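Local coordinates for pentacotripeptide-repeat region of PRORP domain-containing protein (Brachypodium distachyon, PDB 4ME2) that probably binds RNA in a sequence-specific way, consistent with recognition of chloroplast group II introns, through an array of helix-turn-helix pentatricopeptide repeats, at residues Q54-L59 / A90-Q95; P67-A72 / W98-A103; A83-A88 / E111-P116; T123-S128 / A137-L142. One frame throughout, in Å; residues are numbered along the deposited sequence.

Interactions 2 and 4 are buried, whereas interactions 1 and 3 are only partly so. Interactions 1 and 3 use successive parts of helix 82-94, one meeting helix 47-59 and the other a loop after helix 98-109. No clear hydrogen bond crosses any of the four. Their apolar chemistry differs: small alanines bring helices close in interaction 2, leucines bridge a wider gap beside a polar lysine-glutamine pair in interaction 1, an indole carries interaction 3, and valines fill interaction 4. Interactions 1 and 2 touch through Leu56 and Ala72, with CD1 and CB 3.5 Å apart. Interactions 2 and 4 join where Trp98 NE1 lies 2.8 Å from Phe124 O, a probable hydrogen bond.

Interaction 1: residues Q54-L59 / A90-Q95; sequences QALKRL and AELQRQ
Leu92, Lys57 and Gln95 contribute most of the 178 Å² buried between helix 47-59 and the end of helix 82-94. The backbones stay well apart, the nearest CA atoms, those of Lys57 and Leu92, being 9.1 Å from each other, so long side chains must span the gap. Leu92 does this with both branches: its CD1 lies 3.8 Å from CD2 of Leu56, the two leucines crossing at about a right angle, and its CD2 is 4.3 Å from CG of Lys57. The aliphatic root of the lysine thus extends the leucine contact. Beyond it the chain bends (chi3 63°) and carries the ammonium across the end of Gln95, with Lys57 NZ 3.9 Å from the carboxamide carbon CD of Gln95. An alanine in place of Lys57 would probably expose one flank of Leu92 and leave the amide of Gln95 without its cationic neighbour.

Beyond this polar pair, Glu91 is held within its own helix. Arg94 grips it side-on, NE reaching OE1 of Glu91 at 2.9 Å and NH2 reaching OE2 of Glu91 at 2.8 Å, both acceptors near the guanidinium plane. Lys57 NZ remains 7.0 Å from OE2 of Glu91, so any attraction between them acts at long range. On the inner side Leu56 also packs on Leu100, and Leu92 on Ala101, both of helix 98-109. Helices 47-59 and 82-94 are separated in sequence by helix 66-77 yet lie side by side, the neighbour relation expected in an alpha-solenoid built of helix-turn-helix repeats.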
# COMPACT_ATOMS: atom_id res chain seq x y z
N GLN A 54 -6.33 19.74 -11.97
CA GLN A 54 -7.62 20.40 -12.14
C GLN A 54 -8.59 19.57 -12.98
O GLN A 54 -9.77 19.48 -12.65
CB GLN A 54 -7.45 21.83 -12.66
CG GLN A 54 -6.89 22.76 -11.59
CD GLN A 54 -7.69 22.72 -10.28
OE1 GLN A 54 -8.84 23.13 -10.24
NE2 GLN A 54 -7.06 22.21 -9.22
N ALA A 55 -8.07 18.94 -14.03
CA ALA A 55 -8.88 18.06 -14.88
C ALA A 55 -9.44 16.87 -14.10
O ALA A 55 -10.61 16.53 -14.24
CB ALA A 55 -8.09 17.59 -16.08
N LEU A 56 -8.61 16.24 -13.28
CA LEU A 56 -9.06 15.08 -12.51
C LEU A 56 -10.17 15.47 -11.54
O LEU A 56 -11.15 14.75 -11.39
CB LEU A 56 -7.90 14.41 -11.77
CG LEU A 56 -8.25 13.15 -10.97
CD1 LEU A 56 -9.05 12.17 -11.81
CD2 LEU A 56 -7.00 12.49 -10.41
N LYS A 57 -10.02 16.62 -10.89
CA LYS A 57 -11.05 17.15 -10.00
C LYS A 57 -12.34 17.46 -10.78
O LYS A 57 -13.44 17.05 -10.38
CB LYS A 57 -10.53 18.37 -9.23
CG LYS A 57 -9.49 18.01 -8.17
CD LYS A 57 -8.62 19.19 -7.74
CE LYS A 57 -9.42 20.30 -7.09
NZ LYS A 57 -8.54 21.44 -6.68
N ARG A 58 -12.21 18.13 -11.92
CA ARG A 58 -13.34 18.47 -12.78
C ARG A 58 -14.10 17.22 -13.24
O ARG A 58 -15.33 17.17 -13.19
CB ARG A 58 -12.85 19.27 -13.98
CG ARG A 58 -13.94 19.74 -14.94
CD ARG A 58 -13.33 20.44 -16.15
NE ARG A 58 -12.67 19.50 -17.07
CZ ARG A 58 -11.39 19.54 -17.42
NH1 ARG A 58 -10.58 20.48 -16.94
NH2 ARG A 58 -10.90 18.64 -18.26
N LEU A 59 -13.35 16.20 -13.67
CA LEU A 59 -13.94 14.96 -14.18
C LEU A 59 -14.69 14.16 -13.12
O LEU A 59 -15.54 13.33 -13.45
CB LEU A 59 -12.86 14.08 -14.83
CG LEU A 59 -12.27 14.59 -16.14
CD1 LEU A 59 -11.03 13.78 -16.52
CD2 LEU A 59 -13.31 14.55 -17.25
N ALA A 90 1.11 13.99 -5.52
CA ALA A 90 1.46 14.59 -4.24
C ALA A 90 0.60 15.81 -3.94
O ALA A 90 0.26 16.06 -2.79
CB ALA A 90 2.94 14.95 -4.21
N GLU A 91 0.27 16.57 -4.97
CA GLU A 91 -0.60 17.74 -4.77
C GLU A 91 -2.03 17.33 -4.42
O GLU A 91 -2.67 17.98 -3.59
CB GLU A 91 -0.59 18.64 -6.00
CG GLU A 91 -1.51 19.85 -5.90
CD GLU A 91 -1.12 20.84 -4.79
OE1 GLU A 91 -0.06 20.68 -4.15
OE2 GLU A 91 -1.89 21.79 -4.57
N LEU A 92 -2.52 16.27 -5.04
CA LEU A 92 -3.83 15.74 -4.66
C LEU A 92 -3.83 15.26 -3.20
O LEU A 92 -4.79 15.49 -2.47
CB LEU A 92 -4.28 14.63 -5.61
CG LEU A 92 -4.64 15.07 -7.03
CD1 LEU A 92 -4.52 13.88 -7.96
CD2 LEU A 92 -6.03 15.69 -7.12
N GLN A 93 -2.74 14.61 -2.78
CA GLN A 93 -2.54 14.21 -1.39
C GLN A 93 -2.60 15.42 -0.46
O GLN A 93 -3.30 15.40 0.55
CB GLN A 93 -1.19 13.51 -1.20
CG GLN A 93 -1.08 12.09 -1.75
CD GLN A 93 0.33 11.52 -1.60
OE1 GLN A 93 1.15 11.63 -2.51
NE2 GLN A 93 0.61 10.94 -0.44
N ARG A 94 -1.87 16.48 -0.83
CA ARG A 94 -1.77 17.69 0.00
C ARG A 94 -3.11 18.38 0.17
O ARG A 94 -3.44 18.86 1.26
CB ARG A 94 -0.74 18.67 -0.59
CG ARG A 94 -0.36 19.80 0.36
CD ARG A 94 0.36 20.93 -0.38
NE ARG A 94 -0.50 21.56 -1.38
CZ ARG A 94 -1.43 22.46 -1.11
NH1 ARG A 94 -1.64 22.86 0.14
NH2 ARG A 94 -2.17 22.97 -2.09
N GLN A 95 -3.89 18.42 -0.90
CA GLN A 95 -5.23 19.02 -0.89
C GLN A 95 -6.24 18.16 -0.12
O GLN A 95 -7.35 18.61 0.15
CB GLN A 95 -5.71 19.29 -2.31
CG GLN A 95 -4.91 20.36 -3.03
CD GLN A 95 -5.41 20.66 -4.43
OE1 GLN A 95 -4.69 21.24 -5.24
NE2 GLN A 95 -6.64 20.27 -4.73

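Interaction 2: residues P67-A72 / W98-A103; sequences PAATAA and WSLALA
Ala69 and Ala103 meet methyl to methyl, their CB atoms 4.2 Å apart, where helix 66-77 passes helix 98-109. The shorter approach is to the backbone: CB of Ala103 sits 3.6 Å from the carbonyl O of Ala69. With neither residue reaching beyond CB, the CA atoms of Ala69 and Ala103 come to 6.2 Å, a close helix-to-helix approach.

Leu100, one turn before Ala103, meets the Ala69 methyl from a second direction, roughly at right angles to the approach of Ala103. Its CB does not aim at the opposite helix; the chain gets there because CG stands beside the backbone N (chi1 -62°), a rotation that leaves CD2 4.4 Å from CB of Ala69. Leu100 also packs on Lys57 of helix 47-59.

Thr70, whose CB points away from helix 98-109, turns its hydroxyl back along its own helix, where OG1 is hydrogen-bonded to the carbonyl O of Pro66.

On the far side of helix 98-109, Trp98 and Leu102 pack on each other. Trp98 extends its indole with CG opposite the backbone N (chi1 -174°), and Leu102 lies over one ring face, its CG 4.0 Å above the plane and offset toward the rim. The indole NE1 is directed to helix 118-126.

One surface of helix 98-109 therefore meets an earlier helix through alanines and the other a later one through an indole, the packing expected of a helix with neighbours on both sides in an alpha-solenoid of helix-turn-helix repeats.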
# COMPACT_ATOMS: atom_id res chain seq x y z
N PRO A 67 -14.75 3.32 -10.03
CA PRO A 67 -14.78 3.28 -11.50
C PRO A 67 -14.64 4.66 -12.16
O PRO A 67 -13.91 4.80 -13.15
CB PRO A 67 -16.16 2.68 -11.81
CG PRO A 67 -16.53 1.92 -10.58
CD PRO A 67 -15.97 2.72 -9.44
N ALA A 68 -15.33 5.66 -11.61
CA ALA A 68 -15.28 7.03 -12.13
C ALA A 68 -13.89 7.65 -11.94
O ALA A 68 -13.37 8.29 -12.86
CB ALA A 68 -16.35 7.89 -11.49
N ALA A 69 -13.31 7.45 -10.76
CA ALA A 69 -11.99 7.99 -10.47
C ALA A 69 -10.91 7.29 -11.29
O ALA A 69 -9.93 7.91 -11.67
CB ALA A 69 -11.67 7.91 -8.99
N THR A 70 -11.11 6.00 -11.56
CA THR A 70 -10.17 5.22 -12.37
C THR A 70 -10.15 5.72 -13.82
O THR A 70 -9.08 5.97 -14.39
CB THR A 70 -10.48 3.71 -12.33
OG1 THR A 70 -10.35 3.24 -10.99
CG2 THR A 70 -9.51 2.94 -13.22
N ALA A 71 -11.33 5.87 -14.41
CA ALA A 71 -11.45 6.36 -15.77
C ALA A 71 -10.93 7.78 -15.87
O ALA A 71 -10.23 8.15 -16.82
CB ALA A 71 -12.90 6.29 -16.23
N ALA A 72 -11.28 8.59 -14.87
CA ALA A 72 -10.89 9.98 -14.89
C ALA A 72 -9.38 10.08 -14.77
O ALA A 72 -8.78 10.91 -15.43
CB ALA A 72 -11.59 10.76 -13.80
N TRP A 98 -7.98 12.29 -1.13
CA TRP A 98 -7.34 10.99 -0.96
C TRP A 98 -7.70 10.01 -2.06
O TRP A 98 -6.81 9.38 -2.65
CB TRP A 98 -7.65 10.44 0.43
CG TRP A 98 -6.90 9.18 0.72
CD1 TRP A 98 -5.63 9.05 1.26
CD2 TRP A 98 -7.37 7.83 0.48
NE1 TRP A 98 -5.29 7.73 1.36
CE2 TRP A 98 -6.29 6.94 0.90
CE3 TRP A 98 -8.53 7.29 -0.04
CZ2 TRP A 98 -6.40 5.57 0.81
CZ3 TRP A 98 -8.64 5.90 -0.13
CH2 TRP A 98 -7.59 5.05 0.29
N SER A 99 -8.99 9.88 -2.39
CA SER A 99 -9.40 8.93 -3.43
C SER A 99 -8.79 9.25 -4.81
O SER A 99 -8.43 8.34 -5.55
CB SER A 99 -10.92 8.81 -3.51
OG SER A 99 -11.48 9.97 -4.10
N LEU A 100 -8.68 10.54 -5.14
CA LEU A 100 -8.08 10.98 -6.40
C LEU A 100 -6.58 10.72 -6.39
O LEU A 100 -6.02 10.35 -7.42
CB LEU A 100 -8.34 12.46 -6.67
CG LEU A 100 -9.80 12.88 -6.82
CD1 LEU A 100 -9.88 14.33 -7.28
CD2 LEU A 100 -10.52 11.97 -7.80
N ALA A 101 -5.95 10.95 -5.24
CA ALA A 101 -4.51 10.70 -5.12
C ALA A 101 -4.21 9.21 -5.28
O ALA A 101 -3.19 8.84 -5.88
CB ALA A 101 -3.96 11.22 -3.80
N LEU A 102 -5.10 8.37 -4.75
CA LEU A 102 -4.96 6.91 -4.87
C LEU A 102 -5.11 6.51 -6.33
O LEU A 102 -4.37 5.66 -6.83
CB LEU A 102 -6.03 6.19 -4.04
CG LEU A 102 -5.74 4.87 -3.30
CD1 LEU A 102 -6.96 3.95 -3.34
CD2 LEU A 102 -4.49 4.13 -3.75
N ALA A 103 -6.08 7.10 -7.02
CA ALA A 103 -6.25 6.84 -8.44
C ALA A 103 -4.99 7.26 -9.20
O ALA A 103 -4.57 6.56 -10.13
CB ALA A 103 -7.49 7.55 -8.98

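Interaction 3: residues A83-A88 / E111-P116; sequences ADLLAA and EPWYRP
Trp113 carries this contact, reaching Leu85 and Leu86 of helix 82-94 with its six-membered ring. It occupies the third position of a type I beta turn running from Glu111 to Tyr114, closed by Tyr114 N to Glu111 O at 3.1 Å. From CB the side chain takes the rotation that sets CG between the backbone N and the carbonyl carbon (chi1 48°), which folds the indole back beside the start of the turn. The ring consequently receives Glu111 on one face: CB of Glu111 stands 3.4 Å above its plane, offset toward the rim, and is 3.5 Å from CE2 of Trp113.

The next atom outward, CZ2, is met at the ring edge, near the plane, by CD2 of Leu85 at 3.9 Å. That same methyl also lies 4.3 Å from CG of Glu111, so Leu85 CD2 touches both the indole and the aliphatic part of the glutamate. At the tip, CH2 of Trp113 approaches Leu86, with CD2 of Leu86 3.9 Å and CG of Leu86 4.0 Å away; this leucine comes obliquely to the ring, from the direction opposite to the tryptophan. CZ3 of Trp113 borders the same methyl.

With CG opposite the backbone N (chi1 -180°), Leu85 brings CD2 to the ring edge. Leu85 additionally touches Val107 and Ala108, and Trp113 rests on Ala108, all within the adjoining helix 98-109. Structurally, the turn after helix 98-109 lays a tryptophan against the early part of helix 82-94, a loop-to-helix contact within an array of antiparallel helices.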
# COMPACT_ATOMS: atom_id res chain seq x y z
N ALA A 83 7.93 12.78 -13.45
CA ALA A 83 8.02 13.87 -12.48
C ALA A 83 6.68 14.58 -12.31
O ALA A 83 6.27 14.86 -11.19
CB ALA A 83 9.11 14.86 -12.88
N ASP A 84 6.01 14.85 -13.42
CA ASP A 84 4.72 15.53 -13.40
C ASP A 84 3.62 14.65 -12.80
O ASP A 84 2.76 15.14 -12.05
CB ASP A 84 4.33 16.01 -14.80
CG ASP A 84 5.31 17.06 -15.35
OD1 ASP A 84 5.72 17.95 -14.59
OD2 ASP A 84 5.66 16.97 -16.54
N LEU A 85 3.64 13.36 -13.10
CA LEU A 85 2.64 12.45 -12.53
C LEU A 85 2.76 12.38 -11.01
O LEU A 85 1.76 12.49 -10.29
CB LEU A 85 2.74 11.05 -13.14
CG LEU A 85 1.71 10.03 -12.60
CD1 LEU A 85 0.29 10.56 -12.71
CD2 LEU A 85 1.82 8.69 -13.30
N LEU A 86 3.98 12.19 -10.53
CA LEU A 86 4.22 12.12 -9.09
C LEU A 86 3.92 13.45 -8.41
O LEU A 86 3.47 13.46 -7.27
CB LEU A 86 5.65 11.66 -8.80
CG LEU A 86 6.02 10.25 -9.30
CD1 LEU A 86 7.51 10.00 -9.12
CD2 LEU A 86 5.21 9.18 -8.60
N ALA A 87 4.15 14.56 -9.10
CA ALA A 87 3.85 15.89 -8.54
C ALA A 87 2.34 16.08 -8.43
O ALA A 87 1.86 16.62 -7.44
CB ALA A 87 4.48 17.00 -9.37
N ALA A 88 1.61 15.63 -9.45
CA ALA A 88 0.14 15.70 -9.44
C ALA A 88 -0.42 14.84 -8.31
O ALA A 88 -1.32 15.27 -7.58
CB ALA A 88 -0.43 15.26 -10.78
N GLU A 111 3.23 2.38 -14.89
CA GLU A 111 4.26 3.01 -15.72
C GLU A 111 5.57 2.23 -15.72
O GLU A 111 5.94 1.63 -14.70
CB GLU A 111 4.51 4.46 -15.30
CG GLU A 111 3.37 5.41 -15.61
CD GLU A 111 3.03 5.46 -17.09
OE1 GLU A 111 3.62 6.29 -17.81
OE2 GLU A 111 2.16 4.69 -17.54
N PRO A 112 6.29 2.24 -16.85
CA PRO A 112 7.55 1.52 -16.97
C PRO A 112 8.61 1.90 -15.93
O PRO A 112 9.44 1.07 -15.59
CB PRO A 112 8.04 1.89 -18.37
CG PRO A 112 6.81 2.24 -19.13
CD PRO A 112 5.90 2.89 -18.12
N TRP A 113 8.58 3.14 -15.45
CA TRP A 113 9.58 3.61 -14.48
C TRP A 113 9.27 3.26 -13.04
O TRP A 113 10.12 3.45 -12.16
CB TRP A 113 9.80 5.11 -14.64
CG TRP A 113 8.53 5.90 -14.70
CD1 TRP A 113 7.91 6.42 -15.82
CD2 TRP A 113 7.66 6.25 -13.57
NE1 TRP A 113 6.75 7.08 -15.48
CE2 TRP A 113 6.54 7.01 -14.15
CE3 TRP A 113 7.70 6.04 -12.20
CZ2 TRP A 113 5.52 7.53 -13.35
CZ3 TRP A 113 6.67 6.56 -11.41
CH2 TRP A 113 5.61 7.29 -11.98
N TYR A 114 8.08 2.72 -12.79
CA TYR A 114 7.61 2.53 -11.42
C TYR A 114 8.39 1.48 -10.63
O TYR A 114 8.69 0.40 -11.14
CB TYR A 114 6.12 2.18 -11.41
CG TYR A 114 5.52 2.10 -10.03
CD1 TYR A 114 5.19 3.26 -9.32
CD2 TYR A 114 5.29 0.87 -9.41
CE1 TYR A 114 4.65 3.19 -8.05
CE2 TYR A 114 4.75 0.80 -8.14
CZ TYR A 114 4.44 1.96 -7.46
OH TYR A 114 3.90 1.91 -6.20
N ARG A 115 8.70 1.82 -9.38
CA ARG A 115 9.29 0.89 -8.42
C ARG A 115 8.49 0.85 -7.12
O ARG A 115 8.43 1.85 -6.39
CB ARG A 115 10.73 1.28 -8.11
CG ARG A 115 11.70 1.02 -9.25
CD ARG A 115 12.56 2.24 -9.51
NE ARG A 115 13.60 2.44 -8.50
CZ ARG A 115 14.82 1.92 -8.56
NH1 ARG A 115 15.18 1.14 -9.57
NH2 ARG A 115 15.69 2.17 -7.59
N PRO A 116 7.90 -0.31 -6.80
CA PRO A 116 7.09 -0.45 -5.59
C PRO A 116 7.85 0.01 -4.35
O PRO A 116 9.00 -0.39 -4.14
CB PRO A 116 6.82 -1.96 -5.52
CG PRO A 116 6.90 -2.42 -6.93
CD PRO A 116 7.97 -1.57 -7.56

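Interaction 4: residues T123-S128 / A137-L142; sequences TFVSSS and AAVDAL
Helices 118-126 and 133-151 run in opposite senses as the arms of a helical hairpin, closest at Val125 and Val139, whose CA atoms are 6.4 Å apart. Such antiparallel hairpins are the building element of helix-turn-helix arrays of the pentatricopeptide type, and all five residues touching across this one are buried.

Val139 uses both its branches. CG1, opposite the backbone N (chi1 167°), meets CG2 of Val125 at 3.9 Å, the two side chains crossing at about a right angle. Its other methyl, CG2, is 3.9 Å from OG of Ser128, lying against the hydroxyl as well as against CB of that serine. Leu178 of helix 168-180 covers both valines. Nearer the middle of the hairpin, CD2 of Leu142 lies 4.3 Å from CB of Phe124. Only the root of that phenylalanine takes part, because its ring leads away toward Met89, Gln93 and Leu105.

Where helix 118-126 gives way to the connecting loop, Ser128 turns its side chain back on the helix. OG donates to the carbonyl O of Val125 at 2.7 Å, tilted 18° from the carbonyl plane, while Ser128 N gives the same oxygen a longer bond of 3.2 Å. The buried hydroxyl is thereby satisfied although it faces a methyl. An alanine at Ser128 would probably leave Val125 O to rely on the longer bond from the backbone N, and Val139 CG2 without the hydroxyl it lies against.

Ser127 doubles up in the same way on Thr123 O, its OG at 2.8 Å and its N at 3.0 Å arriving from opposite faces of the carbonyl plane.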
# COMPACT_ATOMS: atom_id res chain seq x y z
N THR A 123 2.15 5.59 3.56
CA THR A 123 1.63 6.96 3.62
C THR A 123 0.17 7.05 3.15
O THR A 123 -0.64 7.75 3.77
CB THR A 123 2.55 7.94 2.85
OG1 THR A 123 3.80 8.02 3.54
CG2 THR A 123 1.93 9.33 2.80
N PHE A 124 -0.17 6.32 2.09
CA PHE A 124 -1.56 6.26 1.65
C PHE A 124 -2.46 5.58 2.68
O PHE A 124 -3.62 5.96 2.84
CB PHE A 124 -1.68 5.59 0.28
CG PHE A 124 -1.46 6.53 -0.87
CD1 PHE A 124 -2.54 7.20 -1.44
CD2 PHE A 124 -0.18 6.79 -1.35
CE1 PHE A 124 -2.35 8.08 -2.49
CE2 PHE A 124 0.02 7.67 -2.40
CZ PHE A 124 -1.07 8.32 -2.97
N VAL A 125 -1.93 4.59 3.39
CA VAL A 125 -2.71 3.92 4.43
C VAL A 125 -3.00 4.88 5.58
O VAL A 125 -4.16 5.03 6.00
CB VAL A 125 -2.00 2.66 4.96
CG1 VAL A 125 -2.77 2.07 6.13
CG2 VAL A 125 -1.86 1.62 3.85
N SER A 126 -1.95 5.53 6.09
CA SER A 126 -2.07 6.43 7.24
C SER A 126 -2.94 7.66 6.96
O SER A 126 -3.59 8.18 7.87
CB SER A 126 -0.68 6.86 7.71
OG SER A 126 0.04 5.72 8.17
N SER A 127 -2.95 8.11 5.71
CA SER A 127 -3.70 9.30 5.31
C SER A 127 -5.12 8.98 4.86
O SER A 127 -5.89 9.89 4.57
CB SER A 127 -2.95 10.07 4.21
OG SER A 127 -2.87 9.32 3.01
N SER A 128 -5.47 7.70 4.81
CA SER A 128 -6.84 7.33 4.43
C SER A 128 -7.78 7.72 5.56
O SER A 128 -7.37 7.73 6.71
CB SER A 128 -6.97 5.83 4.13
OG SER A 128 -6.78 5.04 5.28
N ALA A 137 -11.87 -0.45 1.89
CA ALA A 137 -11.89 -1.36 0.76
C ALA A 137 -10.77 -1.02 -0.22
O ALA A 137 -10.12 -1.92 -0.76
CB ALA A 137 -13.23 -1.29 0.04
N ALA A 138 -10.55 0.28 -0.44
CA ALA A 138 -9.51 0.72 -1.36
C ALA A 138 -8.11 0.41 -0.81
O ALA A 138 -7.21 0.06 -1.57
CB ALA A 138 -9.66 2.20 -1.68
N VAL A 139 -7.94 0.53 0.51
CA VAL A 139 -6.66 0.18 1.13
C VAL A 139 -6.41 -1.33 1.03
O VAL A 139 -5.30 -1.76 0.71
CB VAL A 139 -6.57 0.65 2.60
CG1 VAL A 139 -5.39 -0.00 3.30
CG2 VAL A 139 -6.45 2.16 2.68
N ASP A 140 -7.43 -2.14 1.30
CA ASP A 140 -7.26 -3.60 1.19
C ASP A 140 -6.86 -3.99 -0.22
O ASP A 140 -6.02 -4.87 -0.42
CB ASP A 140 -8.54 -4.35 1.59
CG ASP A 140 -8.89 -4.21 3.05
OD1 ASP A 140 -8.08 -3.67 3.84
OD2 ASP A 140 -10.01 -4.64 3.40
N ALA A 141 -7.49 -3.33 -1.20
CA ALA A 141 -7.20 -3.59 -2.61
C ALA A 141 -5.78 -3.17 -2.97
O ALA A 141 -5.11 -3.87 -3.73
CB ALA A 141 -8.22 -2.90 -3.51
N LEU A 142 -5.32 -2.05 -2.42
CA LEU A 142 -3.95 -1.59 -2.65
C LEU A 142 -2.94 -2.62 -2.15
O LEU A 142 -1.92 -2.87 -2.80
CB LEU A 142 -3.71 -0.23 -1.99
CG LEU A 142 -2.29 0.35 -2.09
CD1 LEU A 142 -1.88 0.55 -3.54
CD2 LEU A 142 -2.19 1.64 -1.30